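Local coordinates for adenosine deaminase 1 (Arthrobacter aurescens, PDB 3RYS), which probably deaminates adenine to hypoxanthine with the help of a bound zinc ion, a step of purine salvage, at residues Y54-L59 / V252-A256; L59-L63 / D171-V175; F62-Y66 / D281-F285. One frame throughout, in Å; residues are numbered along the deposited sequence.

Contact 1 (Y54-L59 / V252-A256); sequences YEFTDL and VRLRA. With ADE (adenine), chain D.
Leu254 sets the two methyls of its fork against different residues of the loop 54-59. Its CD1 lies 3.6 Å from Leu59 CD1, the side chains slanting past each other, while its CD2 is 4.0 Å from Phe56 CB. Leu59 CD1 is also 3.6 Å from adenine N1, so one methyl of Leu59 touches both Leu254 and the ligand. Arg253 reaches the loop by folding: bends at chi2 (-74°) and chi3 (-61°) bring its guanidinium back beside Phe56, the two planes only 14° apart but the groups slanted rather than stacked. Its NH1 donates to Tyr54 O, although the modelled length is too short to be taken literally. One water ties the segments more plainly, accepting from Phe56 N at 2.9 Å and from Arg253 NE at 3.0 Å and donating to Arg253 O. That carbonyl oxygen also lies in the plane of the Phe56 ring, at its edge. Along the backbone, Asp58 CA makes a CH-O contact of 3.4 Å to Leu254 O. The pairing joins two helix ends: Asp58 is the N-cap of helix 59-69, and Arg255 closes helix 248-253, which follows strand 244-246, with a Schellman motif.

Contact 2 (L59-L63 / D171-V175); sequences LQSFL and DSAEV. With ADE (adenine), chain D.
Leu59 and Leu63 meet the loop at Ser172 beside the flat adenine, whose two faces are covered by different segments. On one face lie both leucines and the rim of Phe62: Leu63 CD2 is 3.6 Å from adenine N9, Leu59 CD2 is 3.7 Å from adenine C2, and Phe62 points a ring edge at the base, its CE2 3.8 Å from adenine N7. The opposite face belongs to Asp171, whose CB is 3.6 Å from adenine N3 and whose OD2 sits above N9. At the edge between them Ser172 N donates to adenine N3 at 2.9 Å; the N-H...N angle of 135° shows a bent bond, and the donor stands somewhat out of the base plane.

Leucine methyls lie against both the backbone and the small side chains of the loop. Leu59 CD2 lies 3.8 Å from Ser172 O, and Leu63, its CG anti to the carbonyl carbon (chi1 -72°), splits its fork: CD2 goes to the base and CD1 to the loop at Ser172 and Ala173, 3.7 Å from Ser172 OG and 4.1 Å from Ala173 CB. That hydroxyl has its hydrogen-bond partner in Tyr67 OH. Farther out, Gln60 rests its OE1 against Ala173 CB, while its NE2 bonds to Asp64. Glu174 turns to the next loop, its carboxylate accepting from the backbone N of Gly201, Glu203 and Gly204. The first turn of helix 59-69 thus lies over the loop that leaves strand 167-171 of the parallel sheet, where Asp171 still pairs by backbone with Phe142 and Arg144 at the end of neighbouring strand 135-143.

Contact 3 (F62-Y66 / D281-F285); sequences FLDLY and DPAYF. With ADE (adenine), chain D.
Asp281, packed against the rings of Phe62 and Tyr66, directs both carboxylate oxygens at adenine N7: OD2 is 2.8 Å from that nitrogen and OD1 3.2 Å. Phe62 CZ comes to 3.4 Å from Asp281 CG, the ring and carboxylate planes 54° apart. Tyr66 presents a ring face to the base, C8 lying 3.6 Å above its plane and toward the rim, and its hydroxyl is hydrogen-bonded to Asp103. Phe62 itself is enclosed: Phe285 CZ lies over one face, Tyr66 CB over the other, and its edge meets Tyr284 in an edge-to-face pair with planes at 86° and centroids 5.4 Å apart. With chi1 at 153°, Phe62 carries its ring away from the helix and in between Phe285 and Tyr66. Leu65 CD2 touches the rim of Tyr284 at CE2, 3.7 Å away. An alanine replacing Tyr284 would probably deprive the Phe62 edge and Leu65 CD2 of their packing surface, leaving the Phe62 ring freer to turn beside Asp281 and the base. An aromatic cluster of Phe62, Tyr284 and Phe285 thus backs a substrate aspartate next to zinc ligand Asp280, an arrangement consistent with the zinc-dependent deaminase site at the mouth of a TIM barrel.

How the contacts relate
Helix 59-69 and its N-terminal approach supply one side of all three contacts, and each reaches adenine. Contacts 2 and 3 are buried and share Phe62 and Leu63; contact 1 is only partly buried and shares Leu59 with contact 2. Chemistry follows place: the outer contact 1 adds an arginine and a bridging water to the packing of Leu254 on Phe56 and Leu59, contact 2 sets leucines against a loop with small side chains, and contact 3 is mainly aromatic, with Leu65 and a substrate-facing aspartate. Contacts 1 and 3 also adjoin directly, Leu254 CD2 lying 3.4 Å from Phe62 CB. In sequence, contact 2 is nested within the loop closed by contact 1, whereas contacts 1 and 3 interleave.

Contact 1 (Y54-L59 / V252-A256)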
ATOM      1  N   TYR A  54     -13.755  -8.433  11.664  1.00 31.73           N
ATOM      2  CA  TYR A  54     -13.307  -7.841  10.408  1.00 26.42           C
ATOM      3  C   TYR A  54     -14.438  -7.272   9.550  1.00 24.79           C
ATOM      4  O   TYR A  54     -14.288  -7.132   8.340  1.00 23.55           O
ATOM      5  CB  TYR A  54     -12.495  -8.859   9.600  1.00 27.56           C
ATOM      6  CG  TYR A  54     -11.098  -9.102  10.136  1.00 29.10           C
ATOM      7  CD1 TYR A  54     -10.897  -9.678  11.386  1.00 29.16           C
ATOM      8  CD2 TYR A  54      -9.980  -8.763   9.387  1.00 24.45           C
ATOM      9  CE1 TYR A  54      -9.621  -9.901  11.876  1.00 26.87           C
ATOM     10  CE2 TYR A  54      -8.703  -8.984   9.867  1.00 25.58           C
ATOM     11  CZ  TYR A  54      -8.528  -9.553  11.111  1.00 27.05           C
ATOM     12  OH  TYR A  54      -7.254  -9.773  11.580  1.00 29.67           O
ATOM     13  N   GLU A  55     -15.569  -6.946  10.162  1.00 24.97           N
ATOM     14  CA  GLU A  55     -16.620  -6.256   9.427  1.00 23.67           C
ATOM     15  C   GLU A  55     -16.532  -4.760   9.692  1.00 22.10           C
ATOM     16  O   GLU A  55     -16.960  -4.281  10.739  1.00 22.96           O
ATOM     17  CB  GLU A  55     -18.004  -6.778   9.797  1.00 27.54           C
ATOM     18  CG  GLU A  55     -19.095  -6.252   8.876  1.00 36.27           C
ATOM     19  CD  GLU A  55     -20.488  -6.640   9.328  1.00 41.85           C
ATOM     20  OE1 GLU A  55     -20.650  -7.013  10.510  1.00 46.24           O
ATOM     21  OE2 GLU A  55     -21.421  -6.568   8.498  1.00 35.98           O
ATOM     22  N   PHE A  56     -15.973  -4.025   8.738  1.00 23.96           N
ATOM     23  CA  PHE A  56     -15.671  -2.612   8.945  1.00 22.92           C
ATOM     24  C   PHE A  56     -16.813  -1.710   8.503  1.00 21.46           C
ATOM     25  O   PHE A  56     -17.647  -2.104   7.691  1.00 20.26           O
ATOM     26  CB  PHE A  56     -14.366  -2.237   8.238  1.00 18.90           C
ATOM     27  CG  PHE A  56     -13.237  -3.187   8.524  1.00 19.68           C
ATOM     28  CD1 PHE A  56     -12.629  -3.202   9.769  1.00 18.10           C
ATOM     29  CD2 PHE A  56     -12.794  -4.075   7.557  1.00 17.45           C
ATOM     30  CE1 PHE A  56     -11.599  -4.077  10.039  1.00 20.19           C
ATOM     31  CE2 PHE A  56     -11.765  -4.954   7.822  1.00 18.45           C
ATOM     32  CZ  PHE A  56     -11.165  -4.956   9.062  1.00 19.25           C
ATOM     33  N   THR A  57     -16.837  -0.501   9.055  1.00 18.98           N
ATOM     34  CA  THR A  57     -17.907   0.454   8.805  1.00 18.39           C
ATOM     35  C   THR A  57     -17.376   1.677   8.072  1.00 20.42           C
ATOM     36  O   THR A  57     -18.108   2.354   7.350  1.00 18.78           O
ATOM     37  CB  THR A  57     -18.527   0.914  10.130  1.00 22.20           C
ATOM     38  OG1 THR A  57     -18.751  -0.225  10.968  1.00 26.10           O
ATOM     39  CG2 THR A  57     -19.844   1.632   9.890  1.00 22.34           C
ATOM     40  N   ASP A  58     -16.094   1.954   8.287  1.00 24.07           N
ATOM     41  CA  ASP A  58     -15.405   3.092   7.684  1.00 19.56           C
ATOM     42  C   ASP A  58     -13.910   2.912   7.912  1.00 18.88           C
ATOM     43  O   ASP A  58     -13.491   1.907   8.489  1.00 18.49           O
ATOM     44  CB  ASP A  58     -15.899   4.423   8.273  1.00 18.07           C
ATOM     45  CG  ASP A  58     -15.749   4.501   9.793  1.00 21.62           C
ATOM     46  OD1 ASP A  58     -15.288   3.524  10.421  1.00 21.34           O
ATOM     47  OD2 ASP A  58     -16.094   5.556  10.367  1.00 23.37           O
ATOM     48  N   LEU A  59     -13.106   3.871   7.466  1.00 17.19           N
ATOM     49  CA  LEU A  59     -11.660   3.766   7.627  1.00 16.90           C
ATOM     50  C   LEU A  59     -11.278   3.582   9.091  1.00 19.22           C
ATOM     51  O   LEU A  59     -10.420   2.762   9.421  1.00 18.85           O
ATOM     52  CB  LEU A  59     -10.947   4.995   7.062  1.00 16.72           C
ATOM     53  CG  LEU A  59      -9.422   4.987   7.211  1.00 17.41           C
ATOM     54  CD1 LEU A  59      -8.817   3.776   6.515  1.00 15.60           C
ATOM     55  CD2 LEU A  59      -8.806   6.274   6.677  1.00 18.71           C
ATOM     56  N   VAL A 252     -14.079  -1.357  -1.002  1.00 11.86           N
ATOM     57  CA  VAL A 252     -15.332  -2.050  -0.755  1.00 15.24           C
ATOM     58  C   VAL A 252     -15.481  -2.389   0.728  1.00 15.46           C
ATOM     59  O   VAL A 252     -16.501  -2.080   1.345  1.00 14.47           O
ATOM     60  CB  VAL A 252     -15.467  -3.339  -1.603  1.00 12.52           C
ATOM     61  CG1 VAL A 252     -16.627  -4.179  -1.102  1.00 10.59           C
ATOM     62  CG2 VAL A 252     -15.665  -2.990  -3.067  1.00 16.78           C
ATOM     63  N   ARG A 253     -14.453  -3.005   1.300  1.00 12.78           N
ATOM     64  CA  ARG A 253     -14.526  -3.467   2.677  1.00 12.96           C
ATOM     65  C   ARG A 253     -14.542  -2.322   3.694  1.00 14.32           C
ATOM     66  O   ARG A 253     -14.926  -2.519   4.842  1.00 12.99           O
ATOM     67  CB  ARG A 253     -13.390  -4.449   2.971  1.00 14.49           C
ATOM     68  CG  ARG A 253     -13.620  -5.839   2.397  1.00 13.05           C
ATOM     69  CD  ARG A 253     -14.674  -6.608   3.189  1.00 13.01           C
ATOM     70  NE  ARG A 253     -14.268  -6.800   4.580  1.00 19.40           N
ATOM     71  CZ  ARG A 253     -13.488  -7.790   5.009  1.00 21.99           C
ATOM     72  NH1 ARG A 253     -13.170  -7.868   6.293  1.00 22.29           N
ATOM     73  NH2 ARG A 253     -13.022  -8.704   4.163  1.00 17.63           N
ATOM     74  N   LEU A 254     -14.132  -1.130   3.268  1.00 15.97           N
ATOM     75  CA  LEU A 254     -14.152   0.043   4.139  1.00 14.50           C
ATOM     76  C   LEU A 254     -15.382   0.893   3.862  1.00 15.29           C
ATOM     77  O   LEU A 254     -15.570   1.950   4.467  1.00 14.74           O
ATOM     78  CB  LEU A 254     -12.884   0.885   3.964  1.00 13.35           C
ATOM     79  CG  LEU A 254     -11.579   0.286   4.484  1.00 14.74           C
ATOM     80  CD1 LEU A 254     -10.501   1.350   4.513  1.00 14.26           C
ATOM     81  CD2 LEU A 254     -11.778  -0.313   5.868  1.00 16.27           C
ATOM     82  N   ARG A 255     -16.203   0.425   2.928  1.00 15.16           N
ATOM     83  CA  ARG A 255     -17.479   1.061   2.600  1.00 15.59           C
ATOM     84  C   ARG A 255     -17.340   2.394   1.853  1.00 13.89           C
ATOM     85  O   ARG A 255     -18.302   3.145   1.737  1.00 13.91           O
ATOM     86  CB  ARG A 255     -18.349   1.231   3.851  1.00 13.53           C
ATOM     87  CG  ARG A 255     -18.355   0.031   4.785  1.00 15.15           C
ATOM     88  CD  ARG A 255     -18.563  -1.292   4.055  1.00 15.90           C
ATOM     89  NE  ARG A 255     -19.899  -1.432   3.480  1.00 16.95           N
ATOM     90  CZ  ARG A 255     -20.147  -1.580   2.180  1.00 19.39           C
ATOM     91  NH1 ARG A 255     -19.150  -1.607   1.309  1.00 21.37           N
ATOM     92  NH2 ARG A 255     -21.394  -1.704   1.747  1.00 23.45           N
ATOM     93  N   ALA A 256     -16.146   2.681   1.344  1.00 15.33           N
ATOM     94  CA  ALA A 256     -15.961   3.838   0.475  1.00 13.51           C
ATOM     95  C   ALA A 256     -16.721   3.597  -0.819  1.00 16.05           C
ATOM     96  O   ALA A 256     -17.213   4.532  -1.448  1.00 17.98           O
ATOM     97  CB  ALA A 256     -14.488   4.067   0.191  1.00 14.74           C
TER
HETATM   98  N9  ADE D 345      -3.442   2.815   7.119  1.00 18.84           N
HETATM   99  C8  ADE D 345      -3.290   1.562   6.587  1.00 21.89           C
HETATM  100  N7  ADE D 345      -3.973   1.357   5.480  1.00 20.30           N
HETATM  101  C5  ADE D 345      -4.623   2.567   5.276  1.00 22.54           C
HETATM  102  C6  ADE D 345      -5.509   3.009   4.271  1.00 23.31           C
HETATM  103  N6  ADE D 345      -5.900   2.236   3.251  1.00 21.81           N
HETATM  104  N1  ADE D 345      -5.977   4.275   4.358  1.00 22.49           N
HETATM  105  C2  ADE D 345      -5.581   5.041   5.385  1.00 22.84           C
HETATM  106  N3  ADE D 345      -4.753   4.741   6.390  1.00 21.82           N
HETATM  107  C4  ADE D 345      -4.307   3.477   6.275  1.00 20.84           C
HETATM  108  O   HOH W   1     -15.960  -4.637   5.879  1.00 18.20           O

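Contact 2 (L59-L63 / D171-V175)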
ATOM      1  N   LEU A  59     -13.106   3.871   7.466  1.00 17.19           N
ATOM      2  CA  LEU A  59     -11.660   3.766   7.627  1.00 16.90           C
ATOM      3  C   LEU A  59     -11.278   3.582   9.091  1.00 19.22           C
ATOM      4  O   LEU A  59     -10.420   2.762   9.421  1.00 18.85           O
ATOM      5  CB  LEU A  59     -10.947   4.995   7.062  1.00 16.72           C
ATOM      6  CG  LEU A  59      -9.422   4.987   7.211  1.00 17.41           C
ATOM      7  CD1 LEU A  59      -8.817   3.776   6.515  1.00 15.60           C
ATOM      8  CD2 LEU A  59      -8.806   6.274   6.677  1.00 18.71           C
ATOM      9  N   GLN A  60     -11.927   4.348   9.961  1.00 20.60           N
ATOM     10  CA  GLN A  60     -11.567   4.379  11.373  1.00 17.75           C
ATOM     11  C   GLN A  60     -11.744   3.024  12.058  1.00 18.63           C
ATOM     12  O   GLN A  60     -10.843   2.553  12.754  1.00 19.22           O
ATOM     13  CB  GLN A  60     -12.360   5.463  12.108  1.00 15.73           C
ATOM     14  CG  GLN A  60     -11.846   5.752  13.509  1.00 15.67           C
ATOM     15  CD  GLN A  60     -10.356   6.071  13.537  1.00 21.89           C
ATOM     16  OE1 GLN A  60      -9.897   7.023  12.905  1.00 19.64           O
ATOM     17  NE2 GLN A  60      -9.597   5.273  14.279  1.00 26.26           N
ATOM     18  N   SER A  61     -12.901   2.399  11.858  1.00 18.59           N
ATOM     19  CA  SER A  61     -13.174   1.105  12.469  1.00 17.22           C
ATOM     20  C   SER A  61     -12.078   0.112  12.104  1.00 19.50           C
ATOM     21  O   SER A  61     -11.707  -0.745  12.909  1.00 19.61           O
ATOM     22  CB  SER A  61     -14.544   0.571  12.039  1.00 17.97           C
ATOM     23  OG  SER A  61     -14.550   0.200  10.671  1.00 19.73           O
ATOM     24  N   PHE A  62     -11.559   0.239  10.887  1.00 16.08           N
ATOM     25  CA  PHE A  62     -10.480  -0.622  10.424  1.00 16.76           C
ATOM     26  C   PHE A  62      -9.172  -0.298  11.130  1.00 17.63           C
ATOM     27  O   PHE A  62      -8.528  -1.183  11.688  1.00 18.33           O
ATOM     28  CB  PHE A  62     -10.296  -0.493   8.915  1.00 15.89           C
ATOM     29  CG  PHE A  62      -8.901  -0.794   8.452  1.00 19.27           C
ATOM     30  CD1 PHE A  62      -8.432  -2.103   8.417  1.00 20.75           C
ATOM     31  CD2 PHE A  62      -8.054   0.230   8.056  1.00 16.50           C
ATOM     32  CE1 PHE A  62      -7.142  -2.386   7.990  1.00 16.62           C
ATOM     33  CE2 PHE A  62      -6.765  -0.045   7.632  1.00 19.19           C
ATOM     34  CZ  PHE A  62      -6.306  -1.357   7.599  1.00 17.96           C
ATOM     35  N   LEU A  63      -8.779   0.972  11.091  1.00 19.09           N
ATOM     36  CA  LEU A  63      -7.557   1.417  11.748  1.00 18.09           C
ATOM     37  C   LEU A  63      -7.495   0.905  13.188  1.00 20.44           C
ATOM     38  O   LEU A  63      -6.445   0.447  13.651  1.00 18.33           O
ATOM     39  CB  LEU A  63      -7.440   2.945  11.711  1.00 16.19           C
ATOM     40  CG  LEU A  63      -7.119   3.601  10.362  1.00 19.40           C
ATOM     41  CD1 LEU A  63      -7.107   5.121  10.482  1.00 17.67           C
ATOM     42  CD2 LEU A  63      -5.791   3.107   9.823  1.00 18.91           C
ATOM     43  N   ASP A 171      -0.499   8.300   5.812  1.00 13.05           N
ATOM     44  CA  ASP A 171      -1.735   7.538   5.940  1.00 15.31           C
ATOM     45  C   ASP A 171      -2.445   7.775   7.276  1.00 16.17           C
ATOM     46  O   ASP A 171      -2.254   8.814   7.909  1.00 13.00           O
ATOM     47  CB  ASP A 171      -1.488   6.041   5.696  1.00 14.49           C
ATOM     48  CG  ASP A 171      -0.501   5.436   6.679  1.00 15.64           C
ATOM     49  OD1 ASP A 171      -0.068   6.141   7.612  1.00 12.32           O
ATOM     50  OD2 ASP A 171      -0.160   4.244   6.520  1.00 17.68           O
ATOM     51  N   SER A 172      -3.258   6.801   7.687  1.00 15.90           N
ATOM     52  CA  SER A 172      -4.130   6.922   8.855  1.00 16.24           C
ATOM     53  C   SER A 172      -5.360   7.800   8.559  1.00 17.76           C
ATOM     54  O   SER A 172      -5.616   8.145   7.401  1.00 16.81           O
ATOM     55  CB  SER A 172      -3.361   7.433  10.074  1.00 13.05           C
ATOM     56  OG  SER A 172      -4.082   7.160  11.262  1.00 12.69           O
ATOM     57  N   ALA A 173      -6.111   8.155   9.602  1.00 14.32           N
ATOM     58  CA  ALA A 173      -7.397   8.849   9.447  1.00 16.21           C
ATOM     59  C   ALA A 173      -7.323  10.123   8.595  1.00 15.71           C
ATOM     60  O   ALA A 173      -6.754  11.128   9.014  1.00 14.05           O
ATOM     61  CB  ALA A 173      -8.002   9.153  10.813  1.00 11.75           C
ATOM     62  N   GLU A 174      -7.922  10.081   7.408  1.00 15.50           N
ATOM     63  CA  GLU A 174      -7.780  11.175   6.448  1.00 15.89           C
ATOM     64  C   GLU A 174      -8.634  12.406   6.755  1.00 16.05           C
ATOM     65  O   GLU A 174      -8.121  13.522   6.842  1.00 14.60           O
ATOM     66  CB  GLU A 174      -8.067  10.694   5.024  1.00 13.75           C
ATOM     67  CG  GLU A 174      -7.872  11.794   3.985  1.00 14.97           C
ATOM     68  CD  GLU A 174      -8.060  11.309   2.559  1.00 16.47           C
ATOM     69  OE1 GLU A 174      -8.560  10.180   2.367  1.00 18.75           O
ATOM     70  OE2 GLU A 174      -7.709  12.062   1.626  1.00 16.39           O
ATOM     71  N   VAL A 175      -9.939  12.203   6.905  1.00 13.56           N
ATOM     72  CA  VAL A 175     -10.862  13.315   7.082  1.00 12.85           C
ATOM     73  C   VAL A 175     -10.485  14.195   8.272  1.00 13.81           C
ATOM     74  O   VAL A 175     -10.285  13.708   9.386  1.00 14.14           O
ATOM     75  CB  VAL A 175     -12.318  12.825   7.221  1.00 18.12           C
ATOM     76  CG1 VAL A 175     -13.222  13.958   7.679  1.00 18.98           C
ATOM     77  CG2 VAL A 175     -12.809  12.245   5.898  1.00 14.80           C
TER
HETATM   78  N9  ADE D 345      -3.442   2.815   7.119  1.00 18.84           N
HETATM   79  C8  ADE D 345      -3.290   1.562   6.587  1.00 21.89           C
HETATM   80  N7  ADE D 345      -3.973   1.357   5.480  1.00 20.30           N
HETATM   81  C5  ADE D 345      -4.623   2.567   5.276  1.00 22.54           C
HETATM   82  C6  ADE D 345      -5.509   3.009   4.271  1.00 23.31           C
HETATM   83  N6  ADE D 345      -5.900   2.236   3.251  1.00 21.81           N
HETATM   84  N1  ADE D 345      -5.977   4.275   4.358  1.00 22.49           N
HETATM   85  C2  ADE D 345      -5.581   5.041   5.385  1.00 22.84           C
HETATM   86  N3  ADE D 345      -4.753   4.741   6.390  1.00 21.82           N
HETATM   87  C4  ADE D 345      -4.307   3.477   6.275  1.00 20.84           C

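Contact 3 (F62-Y66 / D281-F285)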
ATOM      1  N   PHE A  62     -11.559   0.239  10.887  1.00 16.08           N
ATOM      2  CA  PHE A  62     -10.480  -0.622  10.424  1.00 16.76           C
ATOM      3  C   PHE A  62      -9.172  -0.298  11.130  1.00 17.63           C
ATOM      4  O   PHE A  62      -8.528  -1.183  11.688  1.00 18.33           O
ATOM      5  CB  PHE A  62     -10.296  -0.493   8.915  1.00 15.89           C
ATOM      6  CG  PHE A  62      -8.901  -0.794   8.452  1.00 19.27           C
ATOM      7  CD1 PHE A  62      -8.432  -2.103   8.417  1.00 20.75           C
ATOM      8  CD2 PHE A  62      -8.054   0.230   8.056  1.00 16.50           C
ATOM      9  CE1 PHE A  62      -7.142  -2.386   7.990  1.00 16.62           C
ATOM     10  CE2 PHE A  62      -6.765  -0.045   7.632  1.00 19.19           C
ATOM     11  CZ  PHE A  62      -6.306  -1.357   7.599  1.00 17.96           C
ATOM     12  N   LEU A  63      -8.779   0.972  11.091  1.00 19.09           N
ATOM     13  CA  LEU A  63      -7.557   1.417  11.748  1.00 18.09           C
ATOM     14  C   LEU A  63      -7.495   0.905  13.188  1.00 20.44           C
ATOM     15  O   LEU A  63      -6.445   0.447  13.651  1.00 18.33           O
ATOM     16  CB  LEU A  63      -7.440   2.945  11.711  1.00 16.19           C
ATOM     17  CG  LEU A  63      -7.119   3.601  10.362  1.00 19.40           C
ATOM     18  CD1 LEU A  63      -7.107   5.121  10.482  1.00 17.67           C
ATOM     19  CD2 LEU A  63      -5.791   3.107   9.823  1.00 18.91           C
ATOM     20  N   ASP A  64      -8.621   0.966  13.892  1.00 17.30           N
ATOM     21  CA  ASP A  64      -8.656   0.520  15.281  1.00 20.07           C
ATOM     22  C   ASP A  64      -8.147  -0.913  15.434  1.00 18.62           C
ATOM     23  O   ASP A  64      -7.322  -1.197  16.303  1.00 16.96           O
ATOM     24  CB  ASP A  64     -10.063   0.660  15.867  1.00 20.77           C
ATOM     25  CG  ASP A  64     -10.453   2.108  16.096  1.00 21.14           C
ATOM     26  OD1 ASP A  64      -9.547   2.958  16.208  1.00 20.65           O
ATOM     27  OD2 ASP A  64     -11.667   2.396  16.158  1.00 23.93           O
ATOM     28  N   LEU A  65      -8.636  -1.813  14.588  1.00 19.92           N
ATOM     29  CA  LEU A  65      -8.173  -3.195  14.611  1.00 22.52           C
ATOM     30  C   LEU A  65      -6.721  -3.266  14.126  1.00 20.56           C
ATOM     31  O   LEU A  65      -5.856  -3.859  14.776  1.00 19.51           O
ATOM     32  CB  LEU A  65      -9.082  -4.077  13.749  1.00 20.79           C
ATOM     33  CG  LEU A  65      -8.804  -5.581  13.783  1.00 21.75           C
ATOM     34  CD1 LEU A  65      -9.101  -6.134  15.159  1.00 22.03           C
ATOM     35  CD2 LEU A  65      -9.619  -6.305  12.724  1.00 23.42           C
ATOM     36  N   TYR A  66      -6.478  -2.642  12.978  1.00 17.70           N
ATOM     37  CA  TYR A  66      -5.157  -2.538  12.363  1.00 17.15           C
ATOM     38  C   TYR A  66      -4.061  -2.162  13.363  1.00 17.39           C
ATOM     39  O   TYR A  66      -2.993  -2.774  13.386  1.00 16.14           O
ATOM     40  CB  TYR A  66      -5.245  -1.506  11.240  1.00 18.36           C
ATOM     41  CG  TYR A  66      -3.956  -1.107  10.563  1.00 17.63           C
ATOM     42  CD1 TYR A  66      -3.356   0.112  10.850  1.00 17.69           C
ATOM     43  CD2 TYR A  66      -3.372  -1.915   9.595  1.00 14.56           C
ATOM     44  CE1 TYR A  66      -2.195   0.506  10.214  1.00 16.76           C
ATOM     45  CE2 TYR A  66      -2.211  -1.531   8.954  1.00 14.52           C
ATOM     46  CZ  TYR A  66      -1.623  -0.318   9.269  1.00 16.56           C
ATOM     47  OH  TYR A  66      -0.465   0.080   8.638  1.00 14.78           O
ATOM     48  N   ASP A 281      -4.139  -3.456   2.372  1.00 12.56           N
ATOM     49  CA  ASP A 281      -4.004  -4.188   3.631  1.00 12.55           C
ATOM     50  C   ASP A 281      -4.574  -5.604   3.444  1.00 13.54           C
ATOM     51  O   ASP A 281      -5.707  -5.888   3.841  1.00 13.00           O
ATOM     52  CB  ASP A 281      -4.734  -3.447   4.758  1.00 13.11           C
ATOM     53  CG  ASP A 281      -4.260  -2.000   4.924  1.00 15.10           C
ATOM     54  OD1 ASP A 281      -3.241  -1.796   5.614  1.00 18.47           O
ATOM     55  OD2 ASP A 281      -4.907  -1.064   4.393  1.00 11.56           O
ATOM     56  N   PRO A 282      -3.779  -6.497   2.835  1.00 13.88           N
ATOM     57  CA  PRO A 282      -4.186  -7.812   2.317  1.00 14.01           C
ATOM     58  C   PRO A 282      -4.823  -8.756   3.338  1.00 14.35           C
ATOM     59  O   PRO A 282      -5.717  -9.519   2.978  1.00 14.65           O
ATOM     60  CB  PRO A 282      -2.869  -8.423   1.828  1.00 13.02           C
ATOM     61  CG  PRO A 282      -1.939  -7.291   1.678  1.00 13.06           C
ATOM     62  CD  PRO A 282      -2.330  -6.282   2.693  1.00 13.26           C
ATOM     63  N   ALA A 283      -4.357  -8.728   4.582  1.00 13.80           N
ATOM     64  CA  ALA A 283      -4.854  -9.667   5.581  1.00 17.34           C
ATOM     65  C   ALA A 283      -6.144  -9.172   6.235  1.00 15.96           C
ATOM     66  O   ALA A 283      -6.752  -9.879   7.036  1.00 17.17           O
ATOM     67  CB  ALA A 283      -3.786  -9.954   6.630  1.00 13.15           C
ATOM     68  N   TYR A 284      -6.565  -7.963   5.876  1.00 13.10           N
ATOM     69  CA  TYR A 284      -7.772  -7.371   6.442  1.00 17.86           C
ATOM     70  C   TYR A 284      -8.932  -7.287   5.444  1.00 18.72           C
ATOM     71  O   TYR A 284     -10.100  -7.222   5.840  1.00 16.74           O
ATOM     72  CB  TYR A 284      -7.471  -5.974   6.994  1.00 16.93           C
ATOM     73  CG  TYR A 284      -6.657  -5.985   8.262  1.00 17.94           C
ATOM     74  CD1 TYR A 284      -5.277  -6.140   8.221  1.00 18.06           C
ATOM     75  CD2 TYR A 284      -7.266  -5.840   9.500  1.00 17.87           C
ATOM     76  CE1 TYR A 284      -4.525  -6.153   9.380  1.00 16.38           C
ATOM     77  CE2 TYR A 284      -6.525  -5.851  10.663  1.00 18.75           C
ATOM     78  CZ  TYR A 284      -5.154  -6.008  10.599  1.00 16.38           C
ATOM     79  OH  TYR A 284      -4.410  -6.017  11.756  1.00 16.00           O
ATOM     80  N   PHE A 285      -8.608  -7.276   4.155  1.00 13.38           N
ATOM     81  CA  PHE A 285      -9.621  -7.072   3.130  1.00 15.41           C
ATOM     82  C   PHE A 285      -9.829  -8.334   2.294  1.00 17.27           C
ATOM     83  O   PHE A 285     -10.451  -8.295   1.230  1.00 15.00           O
ATOM     84  CB  PHE A 285      -9.267  -5.864   2.251  1.00 13.47           C
ATOM     85  CG  PHE A 285      -8.998  -4.606   3.032  1.00 12.94           C
ATOM     86  CD1 PHE A 285      -9.801  -4.256   4.108  1.00 14.24           C
ATOM     87  CD2 PHE A 285      -7.948  -3.769   2.687  1.00 14.52           C
ATOM     88  CE1 PHE A 285      -9.560  -3.094   4.831  1.00 16.81           C
ATOM     89  CE2 PHE A 285      -7.699  -2.603   3.406  1.00 13.36           C
ATOM     90  CZ  PHE A 285      -8.505  -2.267   4.481  1.00 14.44           C
TER
HETATM   91  N9  ADE D 345      -3.442   2.815   7.119  1.00 18.84           N
HETATM   92  C8  ADE D 345      -3.290   1.562   6.587  1.00 21.89           C
HETATM   93  N7  ADE D 345      -3.973   1.357   5.480  1.00 20.30           N
HETATM   94  C5  ADE D 345      -4.623   2.567   5.276  1.00 22.54           C
HETATM   95  C6  ADE D 345      -5.509   3.009   4.271  1.00 23.31           C
HETATM   96  N6  ADE D 345      -5.900   2.236   3.251  1.00 21.81           N
HETATM   97  N1  ADE D 345      -5.977   4.275   4.358  1.00 22.49           N
HETATM   98  C2  ADE D 345      -5.581   5.041   5.385  1.00 22.84           C
HETATM   99  N3  ADE D 345      -4.753   4.741   6.390  1.00 21.82           N
HETATM  100  C4  ADE D 345      -4.307   3.477   6.275  1.00 20.84           C